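Local coordinates for protein alpha,alpha-trehalose-phosphate synthase (UDP-forming) (Burkholderia xenovorans, PDB 5HXA) that is a family 20 glycosyltransferase of the GT-B clan, built on two sheet-centred domains, each with helices packed around its beta-sheet, at residues R116-L121 and L143-C148; T249-V254 and R351-A356; L266-D271 and V303-P308. All coordinates share one frame; numbering follows the deposited sequence.

Contact 1: residues R116-L121 and L143-C148; sequences RVNATL and LPFARC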
loop_
_atom_site.group_PDB
_atom_site.type_symbol
_atom_site.label_atom_id
_atom_site.label_comp_id
_atom_site.label_asym_id
_atom_site.label_seq_id
_atom_site.Cartn_x
_atom_site.Cartn_y
_atom_site.Cartn_z
ATOM N N ARG A 116 6.547 24.889 -9.988
ATOM C CA ARG A 116 6.924 25.971 -10.892
ATOM C C ARG A 116 6.258 25.815 -12.254
ATOM O O ARG A 116 5.775 26.798 -12.834
ATOM C CB ARG A 116 8.449 26.028 -11.042
ATOM C CG ARG A 116 8.941 27.209 -11.872
ATOM C CD ARG A 116 10.468 27.195 -12.055
ATOM N NE ARG A 116 10.938 25.957 -12.677
ATOM C CZ ARG A 116 11.619 25.003 -12.045
ATOM N NH1 ARG A 116 11.935 25.135 -10.761
ATOM N NH2 ARG A 116 11.993 23.914 -12.703
ATOM N N VAL A 117 6.215 24.592 -12.782
ATOM C CA VAL A 117 5.589 24.390 -14.086
ATOM C C VAL A 117 4.089 24.657 -14.005
ATOM O O VAL A 117 3.516 25.315 -14.882
ATOM C CB VAL A 117 5.898 22.978 -14.615
ATOM C CG1 VAL A 117 4.957 22.607 -15.760
ATOM C CG2 VAL A 117 7.348 22.899 -15.066
ATOM N N ASN A 118 3.435 24.167 -12.950
ATOM C CA ASN A 118 2.014 24.453 -12.764
ATOM C C ASN A 118 1.750 25.956 -12.732
ATOM O O ASN A 118 0.801 26.439 -13.361
ATOM C CB ASN A 118 1.508 23.791 -11.480
ATOM C CG ASN A 118 0.942 22.394 -11.718
ATOM O OD1 ASN A 118 -0.252 22.244 -11.960
ATOM N ND2 ASN A 118 1.793 21.370 -11.639
ATOM N N ALA A 119 2.596 26.711 -12.026
ATOM C CA ALA A 119 2.428 28.161 -11.950
ATOM C C ALA A 119 2.682 28.830 -13.295
ATOM O O ALA A 119 1.981 29.781 -13.667
ATOM C CB ALA A 119 3.365 28.738 -10.888
ATOM N N THR A 120 3.700 28.368 -14.025
ATOM C CA THR A 120 4.016 28.968 -15.313
ATOM C C THR A 120 2.880 28.750 -16.302
ATOM O O THR A 120 2.441 29.687 -16.979
ATOM C CB THR A 120 5.328 28.390 -15.851
ATOM O OG1 THR A 120 6.419 28.901 -15.077
ATOM C CG2 THR A 120 5.532 28.780 -17.306
ATOM N N LEU A 121 2.383 27.515 -16.386
ATOM C CA LEU A 121 1.274 27.225 -17.285
ATOM C C LEU A 121 0.038 28.033 -16.910
ATOM O O LEU A 121 -0.653 28.565 -17.784
ATOM C CB LEU A 121 0.967 25.727 -17.257
ATOM C CG LEU A 121 2.083 24.801 -17.746
ATOM C CD1 LEU A 121 1.764 23.351 -17.414
ATOM C CD2 LEU A 121 2.277 24.969 -19.226
ATOM N N LEU A 143 -2.436 18.687 -10.236
ATOM C CA LEU A 143 -3.121 18.846 -8.956
ATOM C C LEU A 143 -3.165 20.284 -8.439
ATOM O O LEU A 143 -4.233 20.696 -7.955
ATOM C CB LEU A 143 -2.478 17.933 -7.893
ATOM C CG LEU A 143 -2.556 16.430 -8.143
ATOM C CD1 LEU A 143 -1.789 15.680 -7.055
ATOM C CD2 LEU A 143 -4.004 15.966 -8.204
ATOM N N PRO A 144 -2.096 21.078 -8.475
ATOM C CA PRO A 144 -2.171 22.432 -7.905
ATOM C C PRO A 144 -2.558 23.526 -8.891
ATOM O O PRO A 144 -2.484 24.702 -8.525
ATOM C CB PRO A 144 -0.740 22.654 -7.393
ATOM C CG PRO A 144 0.109 21.884 -8.323
ATOM C CD PRO A 144 -0.705 20.720 -8.836
ATOM N N PHE A 145 -3.012 23.165 -10.095
ATOM C CA PHE A 145 -3.230 24.149 -11.155
ATOM C C PHE A 145 -4.338 25.139 -10.796
ATOM O O PHE A 145 -4.227 26.337 -11.086
ATOM C CB PHE A 145 -3.554 23.418 -12.464
ATOM C CG PHE A 145 -3.497 24.293 -13.684
ATOM C CD1 PHE A 145 -2.275 24.674 -14.229
ATOM C CD2 PHE A 145 -4.664 24.740 -14.284
ATOM C CE1 PHE A 145 -2.221 25.493 -15.358
ATOM C CE2 PHE A 145 -4.621 25.554 -15.411
ATOM C CZ PHE A 145 -3.401 25.925 -15.953
ATOM N N ALA A 146 -5.427 24.665 -10.175
ATOM C CA ALA A 146 -6.494 25.598 -9.804
ATOM C C ALA A 146 -6.020 26.585 -8.742
ATOM O O ALA A 146 -6.397 27.762 -8.775
ATOM C CB ALA A 146 -7.732 24.849 -9.317
ATOM N N ARG A 147 -5.196 26.135 -7.794
ATOM C CA ARG A 147 -4.697 27.073 -6.791
ATOM C C ARG A 147 -3.794 28.123 -7.428
ATOM O O ARG A 147 -3.854 29.307 -7.069
ATOM C CB ARG A 147 -3.960 26.333 -5.667
ATOM C CG ARG A 147 -3.390 27.307 -4.633
ATOM C CD ARG A 147 -3.028 26.653 -3.316
ATOM N NE ARG A 147 -2.610 27.641 -2.318
ATOM C CZ ARG A 147 -3.417 28.184 -1.408
ATOM N NH1 ARG A 147 -4.697 27.837 -1.355
ATOM N NH2 ARG A 147 -2.943 29.072 -0.542
ATOM N N CYS A 148 -2.957 27.714 -8.386
ATOM C CA CYS A 148 -2.180 28.695 -9.141
ATOM C C CYS A 148 -3.090 29.702 -9.831
ATOM O O CYS A 148 -2.786 30.902 -9.872
ATOM C CB CYS A 148 -1.293 27.994 -10.171
ATOM S SG CYS A 148 0.000 26.947 -9.480
#

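Contact 2: residues T249-V254 and R351-A356; sequences TDRKPV and RNLLMA. With EDO (1,2-ethanediol), chain C; EDO (1,2-ethanediol), chain I.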
loop_
_atom_site.group_PDB
_atom_site.type_symbol
_atom_site.label_atom_id
_atom_site.label_comp_id
_atom_site.label_asym_id
_atom_site.label_seq_id
_atom_site.Cartn_x
_atom_site.Cartn_y
_atom_site.Cartn_z
ATOM N N THR A 249 -12.100 -6.218 -39.423
ATOM C CA THR A 249 -11.847 -7.653 -39.370
ATOM C C THR A 249 -11.115 -8.152 -40.614
ATOM O O THR A 249 -10.308 -9.083 -40.524
ATOM C CB THR A 249 -13.172 -8.394 -39.177
ATOM O OG1 THR A 249 -13.707 -8.070 -37.890
ATOM C CG2 THR A 249 -12.989 -9.904 -39.289
ATOM N N ASP A 250 -11.361 -7.542 -41.772
ATOM C CA ASP A 250 -10.725 -7.979 -43.022
ATOM C C ASP A 250 -9.453 -7.189 -43.316
ATOM O O ASP A 250 -9.268 -6.661 -44.410
ATOM C CB ASP A 250 -11.711 -7.871 -44.180
ATOM N N ARG A 251 -8.580 -7.080 -42.319
ATOM C CA ARG A 251 -7.257 -6.497 -42.473
ATOM C C ARG A 251 -6.203 -7.582 -42.299
ATOM O O ARG A 251 -6.416 -8.563 -41.577
ATOM C CB ARG A 251 -7.016 -5.378 -41.457
ATOM C CG ARG A 251 -8.008 -4.241 -41.548
ATOM C CD ARG A 251 -8.045 -3.651 -42.949
ATOM N NE ARG A 251 -9.294 -2.924 -43.153
ATOM C CZ ARG A 251 -9.424 -1.609 -43.033
ATOM N NH1 ARG A 251 -10.609 -1.046 -43.222
ATOM N NH2 ARG A 251 -8.372 -0.857 -42.734
ATOM N N LYS A 252 -5.051 -7.381 -42.947
ATOM C CA LYS A 252 -4.024 -8.421 -42.989
ATOM C C LYS A 252 -3.566 -8.892 -41.609
ATOM O O LYS A 252 -3.450 -10.113 -41.415
ATOM C CB LYS A 252 -2.835 -7.942 -43.835
ATOM N N PRO A 253 -3.272 -8.026 -40.635
ATOM C CA PRO A 253 -2.867 -8.555 -39.322
ATOM C C PRO A 253 -3.934 -9.415 -38.667
ATOM O O PRO A 253 -3.590 -10.357 -37.937
ATOM C CB PRO A 253 -2.584 -7.289 -38.496
ATOM C CG PRO A 253 -2.348 -6.217 -39.515
ATOM C CD PRO A 253 -3.246 -6.552 -40.655
ATOM N N VAL A 254 -5.219 -9.123 -38.904
ATOM C CA VAL A 254 -6.281 -9.943 -38.323
ATOM C C VAL A 254 -6.319 -11.308 -38.996
ATOM O O VAL A 254 -6.430 -12.343 -38.323
ATOM C CB VAL A 254 -7.645 -9.233 -38.429
ATOM C CG1 VAL A 254 -8.707 -10.040 -37.701
ATOM C CG2 VAL A 254 -7.574 -7.822 -37.852
ATOM N N ARG A 351 -5.752 1.749 -33.259
ATOM C CA ARG A 351 -6.832 1.456 -32.315
ATOM C C ARG A 351 -7.952 0.635 -32.958
ATOM O O ARG A 351 -8.435 -0.338 -32.370
ATOM C CB ARG A 351 -7.363 2.774 -31.740
ATOM C CG ARG A 351 -8.737 2.699 -31.108
ATOM C CD ARG A 351 -9.111 4.026 -30.436
ATOM N NE ARG A 351 -8.232 4.311 -29.302
ATOM C CZ ARG A 351 -8.402 3.824 -28.075
ATOM N NH1 ARG A 351 -9.429 3.025 -27.811
ATOM N NH2 ARG A 351 -7.542 4.137 -27.109
ATOM N N ASN A 352 -8.388 1.012 -34.169
ATOM C CA ASN A 352 -9.473 0.268 -34.811
ATOM C C ASN A 352 -9.049 -1.160 -35.133
ATOM O O ASN A 352 -9.848 -2.094 -35.009
ATOM C CB ASN A 352 -9.928 0.975 -36.080
ATOM C CG ASN A 352 -10.654 2.272 -35.793
ATOM O OD1 ASN A 352 -11.402 2.373 -34.829
ATOM N ND2 ASN A 352 -10.422 3.275 -36.625
ATOM N N LEU A 353 -7.796 -1.342 -35.564
ATOM C CA LEU A 353 -7.265 -2.686 -35.784
ATOM C C LEU A 353 -7.264 -3.501 -34.497
ATOM O O LEU A 353 -7.609 -4.691 -34.498
ATOM C CB LEU A 353 -5.849 -2.587 -36.357
ATOM C CG LEU A 353 -5.143 -3.917 -36.612
ATOM C CD1 LEU A 353 -5.921 -4.673 -37.659
ATOM C CD2 LEU A 353 -3.712 -3.682 -37.085
ATOM N N LEU A 354 -6.874 -2.876 -33.385
ATOM C CA LEU A 354 -6.877 -3.572 -32.106
ATOM C C LEU A 354 -8.275 -4.062 -31.745
ATOM O O LEU A 354 -8.436 -5.161 -31.197
ATOM C CB LEU A 354 -6.322 -2.643 -31.019
ATOM C CG LEU A 354 -6.179 -3.227 -29.615
ATOM C CD1 LEU A 354 -5.192 -4.375 -29.639
ATOM C CD2 LEU A 354 -5.728 -2.153 -28.623
ATOM N N MET A 355 -9.305 -3.258 -32.024
ATOM C CA MET A 355 -10.658 -3.714 -31.716
ATOM C C MET A 355 -10.986 -4.976 -32.507
ATOM O O MET A 355 -11.594 -5.919 -31.982
ATOM C CB MET A 355 -11.671 -2.604 -32.010
ATOM C CG MET A 355 -11.376 -1.269 -31.319
ATOM S SD MET A 355 -11.283 -1.442 -29.515
ATOM C CE MET A 355 -9.613 -0.894 -29.171
ATOM N N ALA A 356 -10.570 -5.010 -33.774
ATOM C CA ALA A 356 -10.743 -6.203 -34.598
ATOM C C ALA A 356 -9.989 -7.398 -34.026
ATOM O O ALA A 356 -10.464 -8.536 -34.122
ATOM C CB ALA A 356 -10.284 -5.909 -36.029
HETATM C C1 EDO C . -5.167 -4.536 -45.012
HETATM O O1 EDO C . -3.972 -4.426 -44.230
HETATM C C2 EDO C . -4.884 -5.326 -46.280
HETATM O O2 EDO C . -5.991 -6.195 -46.530
HETATM C C1 EDO I . -4.710 5.754 -29.750
HETATM O O1 EDO I . -5.149 6.118 -28.436
HETATM C C2 EDO I . -5.031 6.886 -30.722
HETATM O O2 EDO I . -6.417 6.840 -31.088
HETATM O O HOH W 1 -12.090 -9.642 -35.999
#

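Contact 3: residues L266-D271 and V303-P308; sequences LIMSVD and VQIAPP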
loop_
_atom_site.group_PDB
_atom_site.type_symbol
_atom_site.label_atom_id
_atom_site.label_comp_id
_atom_site.label_asym_id
_atom_site.label_seq_id
_atom_site.Cartn_x
_atom_site.Cartn_y
_atom_site.Cartn_z
ATOM N N LEU A 266 -7.933 -18.361 -28.246
ATOM C CA LEU A 266 -7.033 -17.222 -28.080
ATOM C C LEU A 266 -7.399 -16.427 -26.831
ATOM O O LEU A 266 -8.532 -15.945 -26.710
ATOM C CB LEU A 266 -7.095 -16.319 -29.317
ATOM C CG LEU A 266 -6.424 -14.945 -29.268
ATOM C CD1 LEU A 266 -4.945 -15.097 -28.946
ATOM C CD2 LEU A 266 -6.625 -14.222 -30.605
ATOM N N ILE A 267 -6.442 -16.278 -25.916
ATOM C CA ILE A 267 -6.568 -15.372 -24.775
ATOM C C ILE A 267 -5.785 -14.114 -25.108
ATOM O O ILE A 267 -4.591 -14.184 -25.406
ATOM C CB ILE A 267 -6.038 -15.999 -23.478
ATOM C CG1 ILE A 267 -6.716 -17.341 -23.192
ATOM C CG2 ILE A 267 -6.257 -15.030 -22.303
ATOM C CD1 ILE A 267 -6.042 -18.120 -22.047
ATOM N N MET A 268 -6.442 -12.964 -25.073
ATOM C CA MET A 268 -5.826 -11.717 -25.491
ATOM C C MET A 268 -5.636 -10.808 -24.283
ATOM O O MET A 268 -6.569 -10.589 -23.503
ATOM C CB MET A 268 -6.679 -11.032 -26.562
ATOM C CG MET A 268 -6.201 -9.660 -26.939
ATOM S SD MET A 268 -4.645 -9.782 -27.839
ATOM C CE MET A 268 -5.213 -10.520 -29.369
ATOM N N SER A 269 -4.430 -10.263 -24.151
ATOM C CA SER A 269 -4.062 -9.390 -23.046
ATOM C C SER A 269 -3.294 -8.215 -23.632
ATOM O O SER A 269 -2.317 -8.414 -24.364
ATOM C CB SER A 269 -3.231 -10.179 -22.018
ATOM O OG SER A 269 -2.700 -9.352 -21.009
ATOM N N VAL A 270 -3.761 -6.993 -23.377
ATOM C CA VAL A 270 -3.152 -5.792 -23.950
ATOM C C VAL A 270 -2.976 -4.783 -22.821
ATOM O O VAL A 270 -3.956 -4.408 -22.169
ATOM C CB VAL A 270 -4.012 -5.191 -25.081
ATOM C CG1 VAL A 270 -3.344 -3.942 -25.668
ATOM C CG2 VAL A 270 -4.295 -6.224 -26.178
ATOM N N ASP A 271 -1.740 -4.353 -22.572
ATOM C CA ASP A 271 -1.570 -3.283 -21.611
ATOM C C ASP A 271 -0.183 -2.687 -21.750
ATOM O O ASP A 271 0.752 -3.281 -22.288
ATOM C CB ASP A 271 -1.836 -3.744 -20.163
ATOM C CG ASP A 271 -3.114 -3.119 -19.566
ATOM O OD1 ASP A 271 -3.346 -1.906 -19.764
ATOM O OD2 ASP A 271 -3.899 -3.837 -18.905
ATOM N N VAL A 303 -1.801 -14.308 -26.162
ATOM C CA VAL A 303 -1.130 -13.202 -26.829
ATOM C C VAL A 303 -1.082 -12.041 -25.846
ATOM O O VAL A 303 -2.119 -11.633 -25.308
ATOM C CB VAL A 303 -1.835 -12.807 -28.137
ATOM C CG1 VAL A 303 -1.271 -11.490 -28.656
ATOM C CG2 VAL A 303 -1.634 -13.899 -29.194
ATOM N N GLN A 304 0.121 -11.540 -25.577
ATOM C CA GLN A 304 0.318 -10.345 -24.762
ATOM C C GLN A 304 0.894 -9.269 -25.659
ATOM O O GLN A 304 2.029 -9.394 -26.132
ATOM C CB GLN A 304 1.264 -10.595 -23.587
ATOM C CG GLN A 304 1.618 -9.289 -22.851
ATOM C CD GLN A 304 0.432 -8.783 -22.025
ATOM O OE1 GLN A 304 -0.095 -9.511 -21.185
ATOM N NE2 GLN A 304 -0.007 -7.554 -22.286
ATOM N N ILE A 305 0.122 -8.215 -25.885
ATOM C CA ILE A 305 0.600 -7.018 -26.558
ATOM C C ILE A 305 0.959 -6.008 -25.479
ATOM O O ILE A 305 0.123 -5.673 -24.631
ATOM C CB ILE A 305 -0.463 -6.467 -27.522
ATOM C CG1 ILE A 305 -0.697 -7.487 -28.648
ATOM C CG2 ILE A 305 -0.032 -5.120 -28.072
ATOM C CD1 ILE A 305 -1.980 -7.256 -29.418
ATOM N N ALA A 306 2.204 -5.529 -25.491
ATOM C CA ALA A 306 2.685 -4.610 -24.461
ATOM C C ALA A 306 3.468 -3.511 -25.151
ATOM O O ALA A 306 4.682 -3.626 -25.357
ATOM C CB ALA A 306 3.535 -5.333 -23.412
ATOM N N PRO A 307 2.800 -2.428 -25.531
ATOM C CA PRO A 307 3.448 -1.382 -26.325
ATOM C C PRO A 307 4.632 -0.784 -25.588
ATOM O O PRO A 307 4.690 -0.819 -24.349
ATOM C CB PRO A 307 2.330 -0.345 -26.522
ATOM C CG PRO A 307 1.072 -1.114 -26.346
ATOM C CD PRO A 307 1.374 -2.151 -25.309
ATOM N N PRO A 308 5.607 -0.240 -26.319
ATOM C CA PRO A 308 6.742 0.431 -25.664
ATOM C C PRO A 308 6.261 1.587 -24.802
ATOM O O PRO A 308 5.624 2.522 -25.291
ATOM C CB PRO A 308 7.594 0.915 -26.844
ATOM C CG PRO A 308 7.157 0.083 -28.019
ATOM C CD PRO A 308 5.708 -0.208 -27.789
#

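Contact 1: residues R116-L121 and L143-C148
The side-chain nitrogen ND2 of N118, whose amide lies across P144, is gripped by two backbone carbonyls, those of Y114 one turn back on its own helix and of H141 just ahead of the second segment. With the nitrogen held at both sites, the rotation of the amide is settled, and its oxygen faces residues 144 and 145. The side chains of N118 and P144 meet at about a right angle, with CG of N118 3.5 Å from CG of P144. N118 OD1 sits 3.5 Å from CD of P144 and equally close to CB of F145, and it lies in the plane of the F145 ring, at its edge. F145 N is also near, but the angle is too poor for a hydrogen bond. P144 occupies the N-cap position of helix 145-151, and the side-chain oxygen OD1 of N118 lies by the start of that helix, where the partial positive charge of the first turn would probably favour it.

One turn further along, C148 takes over. With SG anti to its carbonyl carbon (chi1 -65°), the thiol reaches the backbone of helix 108-126, SG coming 3.6 Å from A119 N, and CB of A119 lies 4.1 Å from SG. F145, CG anti to the backbone N (chi1 -167°), swings its ring alongside helix 108-126, where CB of L121 meets CE1 at the ring edge, 3.7 Å away. Y84 of helix 78-97 touches N118, and A184 of helix 178-185 touches P144. Between the two segments the grip is therefore mainly van der Waals, perhaps with some help from the helix start: the amide nitrogen ND2 spends its hydrogen bonds on backbone carbonyls outside the pair, while the carbon and oxygen atoms of the asparagine serve as packing surface for P144 and F145.

Contact 2: residues T249-V254 and R351-A356
L353 and A356 are the residues of helix 351-359 that press on the chain at 249-254, one turn apart on the same side of the helix. At the start of this helix R351 lies far from segment 249-254: its guanidinium pairs with E379 and, through NH2, makes a weak hydrogen bond of 3.4 Å to O1 of an ethanediol lying at its edge, in plane. The backbone NH groups of N352 and L353 are held by the carboxylate of E350.

L353 makes the largest share of the contact. Its CG stands anti to the backbone N; this chi1 of 179° carries the branch towards segment 249-254, and chi2 of 63° turns its two methyls to different partners. CD1 goes to CG2 of V254 at 3.6 Å and also touches CB of R251 at 4.0 Å; CD2 reaches CG of P253 at 3.8 Å, the leucine crossing the proline at about a right angle. The side chains of V254 and L353 slide past each other in opposite directions.

At A356 the single methyl is enough, because the backbone of the other segment comes close. CB lies 3.8 Å from CG2 of V254 and 3.9 Å from N of T249. The carbonyl oxygen of A356 takes a hydrogen bond from a water at 2.7 Å, and the same water donates to OG1 of T249 at 2.9 Å; that hydroxyl is also bonded to A245 O. The water thus ties the chain entering helix 252-260 to the backbone of helix 351-359.

D250 forms an inverse gamma turn between T249 and R251, and R251 is the N-cap of helix 252-260. The result is a helix start lodged by leucine, valine, proline and alanine carbons against a second helix, within the helical layer on one side of the parallel sheet of a GT-B domain.

Contact 3: residues L266-D271 and V303-P308
S269 and Q304 meet through their side chains: OG of the serine donates to OE1 of the glutamine at 2.6 Å, approaching 34° out of the carbonyl plane. The glutamine is bent at chi2 (73°), which folds its amide back over the strand, where NE2 donates to the neighbouring I305 O at 3.0 Å from above the carbonyl plane. That oxygen also accepts D271 N, which comes in almost straight along the carbonyl direction at 3.1 Å, so two donors share it.

Between the strands the backbone bonds follow parallel order: V303 N to I267 O, S269 N to V303 O, and I305 N to S269 O. M268, V270, V303 and I305 turn their side chains to one face. There SD of M268, on a chain bent at chi2 and chi3, lies 3.9 Å from CG1 of V303 and 4.0 Å from CD1 of I305, and CG2 of V270 rests 4.1 Å from CB of I305. L266 adds CD1 against CG2 of V303 at 3.5 Å. Past the strand ends D271 O receives a CA-H contact from A306 at 3.2 Å.

Strands 265-270 and 300-305, with helix 279-292 between them in sequence, form a beta-alpha-beta crossover, a unit of the Rossmann-like parallel sheet of a GT-B domain. The helix covers the S269 and Q304 face: L279 and F283 pack on Q304, and R282 is hydrogen-bonded to S269 OG, a second-shell hold on the serine hydroxyl that lies between that arginine and the glutamine. F358 of helix 351-359 packs on M268 and V270 from the other face. Strand 363-366 lies on the other side of strand 265-270, bonding L266 and M268 through V363, and M268 also through Y365, while Q304 is tied to Q343 of strand 342-345.

In the fold
Contacts 2 and 3 belong to the same part of the protein: helix 252-260 leads into strand 265-270, contact 3 is nested inside the loop that contact 2 closes, and L354 CD1 meets V270 CG2 at 4.0 Å. Contact 1 lies on the opposite side of the chain's centre, about 41 Å from contact 2 and 36 Å from contact 3, centre to centre. Burial separates them: contact 3 is buried sheet, contact 1 a mainly buried helix pair, contact 2 partly open. Chemistry follows: hydrogen-bonded backbones dominate in the sheet, packing against an amide in the 116-121 pair, and aliphatic contacts plus a bridging water at 249-254.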